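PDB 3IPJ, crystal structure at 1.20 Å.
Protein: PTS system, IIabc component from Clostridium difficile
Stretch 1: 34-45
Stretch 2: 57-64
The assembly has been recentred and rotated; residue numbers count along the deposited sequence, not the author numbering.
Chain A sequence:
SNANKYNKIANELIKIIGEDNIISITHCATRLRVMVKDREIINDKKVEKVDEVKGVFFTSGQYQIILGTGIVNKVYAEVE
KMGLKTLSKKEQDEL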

# COMPACT_ATOMS: atom_id res chain seq x y z
N VAL A 34 1.81 -1.37 4.99
CA VAL A 34 1.20 -2.70 4.77
C VAL A 34 1.71 -3.70 5.83
O VAL A 34 2.93 -3.98 5.84
CB VAL A 34 1.61 -3.27 3.40
CG1 VAL A 34 0.79 -4.52 3.08
CG2 VAL A 34 1.40 -2.19 2.37
N MET A 35 0.82 -4.22 6.70
CA MET A 35 1.20 -5.26 7.67
C MET A 35 1.23 -6.54 6.82
O MET A 35 0.19 -6.89 6.21
CB MET A 35 0.17 -5.38 8.79
CG MET A 35 0.07 -4.09 9.59
SD MET A 35 1.51 -3.87 10.70
CE MET A 35 0.71 -4.25 12.23
N VAL A 36 2.41 -7.17 6.72
CA VAL A 36 2.59 -8.35 5.88
C VAL A 36 2.88 -9.62 6.74
O VAL A 36 3.42 -9.54 7.83
CB VAL A 36 3.67 -8.11 4.80
CG1 VAL A 36 3.21 -7.04 3.77
CG2 VAL A 36 5.09 -7.75 5.43
N LYS A 37 2.51 -10.79 6.20
CA LYS A 37 2.80 -12.07 6.82
C LYS A 37 4.29 -12.45 6.75
O LYS A 37 4.90 -12.89 7.74
CB LYS A 37 1.92 -13.17 6.20
CG LYS A 37 0.40 -12.82 6.31
CD LYS A 37 -0.43 -13.86 5.62
CE LYS A 37 -1.82 -13.36 5.20
NZ LYS A 37 -2.57 -14.55 4.66
N ASP A 38 4.89 -12.24 5.60
CA ASP A 38 6.29 -12.63 5.35
C ASP A 38 7.02 -11.56 4.49
O ASP A 38 6.90 -11.52 3.25
CB ASP A 38 6.26 -14.00 4.65
CG ASP A 38 7.62 -14.62 4.43
OD1 ASP A 38 8.61 -14.10 4.98
OD2 ASP A 38 7.66 -15.67 3.74
N ARG A 39 7.81 -10.69 5.15
CA ARG A 39 8.58 -9.73 4.40
C ARG A 39 9.61 -10.38 3.44
O ARG A 39 9.95 -9.80 2.42
CB ARG A 39 9.28 -8.70 5.34
CG ARG A 39 10.53 -9.15 5.99
CD ARG A 39 11.68 -9.01 5.04
NE ARG A 39 12.14 -7.63 4.82
CZ ARG A 39 12.07 -6.96 3.68
NH1 ARG A 39 11.47 -7.48 2.61
NH2 ARG A 39 12.60 -5.75 3.61
N GLU A 40 10.08 -11.57 3.80
CA GLU A 40 11.21 -12.20 3.14
C GLU A 40 10.88 -12.75 1.76
O GLU A 40 11.79 -13.28 1.08
CB GLU A 40 11.78 -13.34 4.02
CG GLU A 40 12.51 -12.80 5.20
CD GLU A 40 12.66 -13.84 6.32
OE1 GLU A 40 12.38 -15.05 6.12
OE2 GLU A 40 13.06 -13.41 7.43
N ILE A 41 9.63 -12.66 1.33
CA ILE A 41 9.29 -12.99 -0.05
C ILE A 41 8.96 -11.74 -0.90
O ILE A 41 8.55 -11.88 -2.08
CB ILE A 41 8.11 -13.96 -0.06
CG1 ILE A 41 6.95 -13.38 0.78
CG2 ILE A 41 8.59 -15.33 0.42
CD1 ILE A 41 5.64 -14.21 0.73
N ILE A 42 9.11 -10.54 -0.31
CA ILE A 42 8.80 -9.28 -1.00
C ILE A 42 10.13 -8.77 -1.61
O ILE A 42 11.12 -8.53 -0.89
CB ILE A 42 8.21 -8.20 -0.02
CG1 ILE A 42 6.92 -8.67 0.67
CG2 ILE A 42 7.89 -6.88 -0.78
CD1 ILE A 42 6.38 -7.60 1.63
N ASN A 43 10.13 -8.60 -2.95
CA ASN A 43 11.29 -8.17 -3.67
C ASN A 43 11.37 -6.63 -3.60
O ASN A 43 10.69 -5.91 -4.38
CB ASN A 43 11.15 -8.64 -5.14
CG ASN A 43 12.37 -8.30 -5.99
OD1 ASN A 43 13.22 -7.50 -5.58
ND2 ASN A 43 12.45 -8.91 -7.18
N ASP A 44 12.15 -6.11 -2.66
CA ASP A 44 12.14 -4.67 -2.41
C ASP A 44 12.51 -3.92 -3.67
O ASP A 44 11.99 -2.84 -3.94
CB ASP A 44 13.14 -4.25 -1.31
CG ASP A 44 12.83 -4.84 0.09
OD1 ASP A 44 11.79 -5.54 0.29
OD2 ASP A 44 13.66 -4.57 1.03
N LYS A 45 13.47 -4.46 -4.42
CA LYS A 45 13.99 -3.76 -5.61
C LYS A 45 12.89 -3.55 -6.65
O LYS A 45 12.91 -2.55 -7.37
CB LYS A 45 15.15 -4.53 -6.26
CG LYS A 45 16.34 -4.70 -5.31
CD LYS A 45 16.71 -3.43 -4.45
CE LYS A 45 17.48 -2.41 -5.32
NZ LYS A 45 18.00 -1.28 -4.50
N PHE A 57 10.73 0.66 3.23
CA PHE A 57 11.36 0.22 4.49
C PHE A 57 10.46 -0.84 5.11
O PHE A 57 9.21 -0.73 5.02
CB PHE A 57 11.41 1.35 5.53
CG PHE A 57 12.46 2.37 5.31
CD1 PHE A 57 13.82 2.02 5.37
CD2 PHE A 57 12.10 3.72 5.16
CE1 PHE A 57 14.80 3.00 5.22
CE2 PHE A 57 13.08 4.70 5.01
CZ PHE A 57 14.43 4.34 5.02
N PHE A 58 11.09 -1.81 5.79
CA PHE A 58 10.34 -2.72 6.62
C PHE A 58 10.78 -2.55 8.09
O PHE A 58 12.00 -2.60 8.43
CB PHE A 58 10.55 -4.18 6.16
CG PHE A 58 9.88 -5.20 7.07
CD1 PHE A 58 8.51 -5.47 6.96
CD2 PHE A 58 10.62 -5.88 8.02
CE1 PHE A 58 7.85 -6.40 7.82
CE2 PHE A 58 9.98 -6.79 8.86
CZ PHE A 58 8.60 -7.06 8.76
N THR A 59 9.81 -2.34 8.97
CA THR A 59 10.14 -2.35 10.37
C THR A 59 8.89 -2.76 11.13
O THR A 59 7.77 -2.35 10.73
CB THR A 59 10.64 -0.96 10.90
OG1 THR A 59 10.92 -1.07 12.31
CG2 THR A 59 9.59 0.13 10.67
N SER A 60 9.07 -3.52 12.24
CA SER A 60 7.96 -3.76 13.20
C SER A 60 6.68 -4.34 12.54
O SER A 60 5.55 -3.94 12.85
CB SER A 60 7.64 -2.48 13.98
OG SER A 60 8.84 -1.93 14.51
N GLY A 61 6.88 -5.27 11.61
CA GLY A 61 5.78 -5.91 10.90
C GLY A 61 5.23 -5.09 9.73
O GLY A 61 4.44 -5.61 8.95
N GLN A 62 5.64 -3.83 9.62
CA GLN A 62 5.10 -2.90 8.61
C GLN A 62 6.05 -2.76 7.42
O GLN A 62 7.19 -2.28 7.56
CB GLN A 62 4.91 -1.49 9.20
CG GLN A 62 3.73 -1.37 10.14
CD GLN A 62 3.54 0.08 10.59
OE1 GLN A 62 3.45 0.39 11.82
NE2 GLN A 62 3.46 0.96 9.63
N TYR A 63 5.53 -3.12 6.24
CA TYR A 63 6.19 -2.83 4.96
C TYR A 63 5.72 -1.42 4.45
O TYR A 63 4.57 -1.26 4.10
CB TYR A 63 5.83 -3.93 3.97
CG TYR A 63 6.77 -3.99 2.80
CD1 TYR A 63 7.97 -4.67 2.91
CD2 TYR A 63 6.49 -3.31 1.60
CE1 TYR A 63 8.85 -4.74 1.85
CE2 TYR A 63 7.37 -3.33 0.52
CZ TYR A 63 8.55 -4.05 0.65
OH TYR A 63 9.43 -4.15 -0.39
N GLN A 64 6.62 -0.42 4.44
CA GLN A 64 6.21 0.96 4.25
C GLN A 64 6.70 1.38 2.85
O GLN A 64 7.88 1.19 2.51
CB GLN A 64 6.78 1.81 5.35
CG GLN A 64 6.42 1.23 6.70
CD GLN A 64 6.92 2.09 7.87
OE1 GLN A 64 7.39 3.22 7.66
NE2 GLN A 64 6.84 1.56 9.11
O HOH W 1 3.03 -8.12 9.94

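An aromatic residue on a β-strand can serve two structures at once, its backbone pairing with a neighbouring strand while its ring reaches across to anchor the segment that follows. The two stretches of this PTS system component illustrate the principle, and Tyr63 is the residue on which it turns. Of the 514 Å² buried between the stretches, counting both sides, Tyr63 contributes 147 Å², far more than any other residue; Phe58 and Val34 come next.

The backbone supplies the frame. Residues 34-36 and 62-64 run antiparallel, with Val34 and Tyr63 as a hydrogen-bonded pair: Val34 N donates to Tyr63 O at 2.9 Å, and Tyr63 N donates to Val34 O at 2.8 Å, both nearly straight. Farther along, the ladder loosens. Val36 N reaches Gly61 O at 3.4 Å in a weak hydrogen bond, and the oxygen of water 1 bridges the same place, donating to Val36 O at 2.6 Å and to Gly61 O at 3.0 Å. The same carbonyl also receives a CA-H...O contact, Met35 CA lying 3.5 Å from Gly61 O. Gly61 sits in a type I' turn from Thr59 to Gln62, where its positive phi by itself favours glycine. The turn brings the strand of Phe58 back beside that of Tyr63, closed by Thr59 N to Gln62 O at 3.0 Å and Gln62 N to Thr59 O at 2.8 Å.

Val34 and Tyr63 send their side chains to one face of the sheet, and there β-branched valine suits the extended backbone while packing compactly, with Val34 CB 4.3 Å from Tyr63 CB. Val36 fills the space beside them, its CG1 4.1 Å from Tyr63 CB and its CG2 3.9 Å from Phe58 CE1. Met35 and Gln62 occupy the other face, where Met35 SD lies 3.4 Å from Gln62 CG, a long flexible side chain covering its neighbour on a more open surface.

Beyond the strand, the Tyr63 ring, with chi1 in the t well, meets Arg39, Ile42 and Asp44. Ile42 CD1 lies over one face, 3.8 Å from the centroid of the Tyr63 ring, so a buried aliphatic group covers the apolar part of the tyrosine. The polar tip is answered too: Tyr63 OH donates to Asp44 OD1 at 2.8 Å. Asp44 OD1 also accepts from Arg39 NH1 at 3.0 Å, while Arg39 NH2 forms a salt bridge with Asp44 OD2, also at 3.0 Å. A carboxylate with two oxygens can thus hold the guanidinium and the phenol together.

Arg39 reaches Asp44 with its first three chi angles all p, a curled path that leaves its aliphatic base for Phe58. Arg39 CB stands 3.6 Å from the centroid of the Phe58 ring, almost on the ring normal. One arginine therefore combines a CH-pi contact with a charged pairing, joining the two aromatic residues' surroundings.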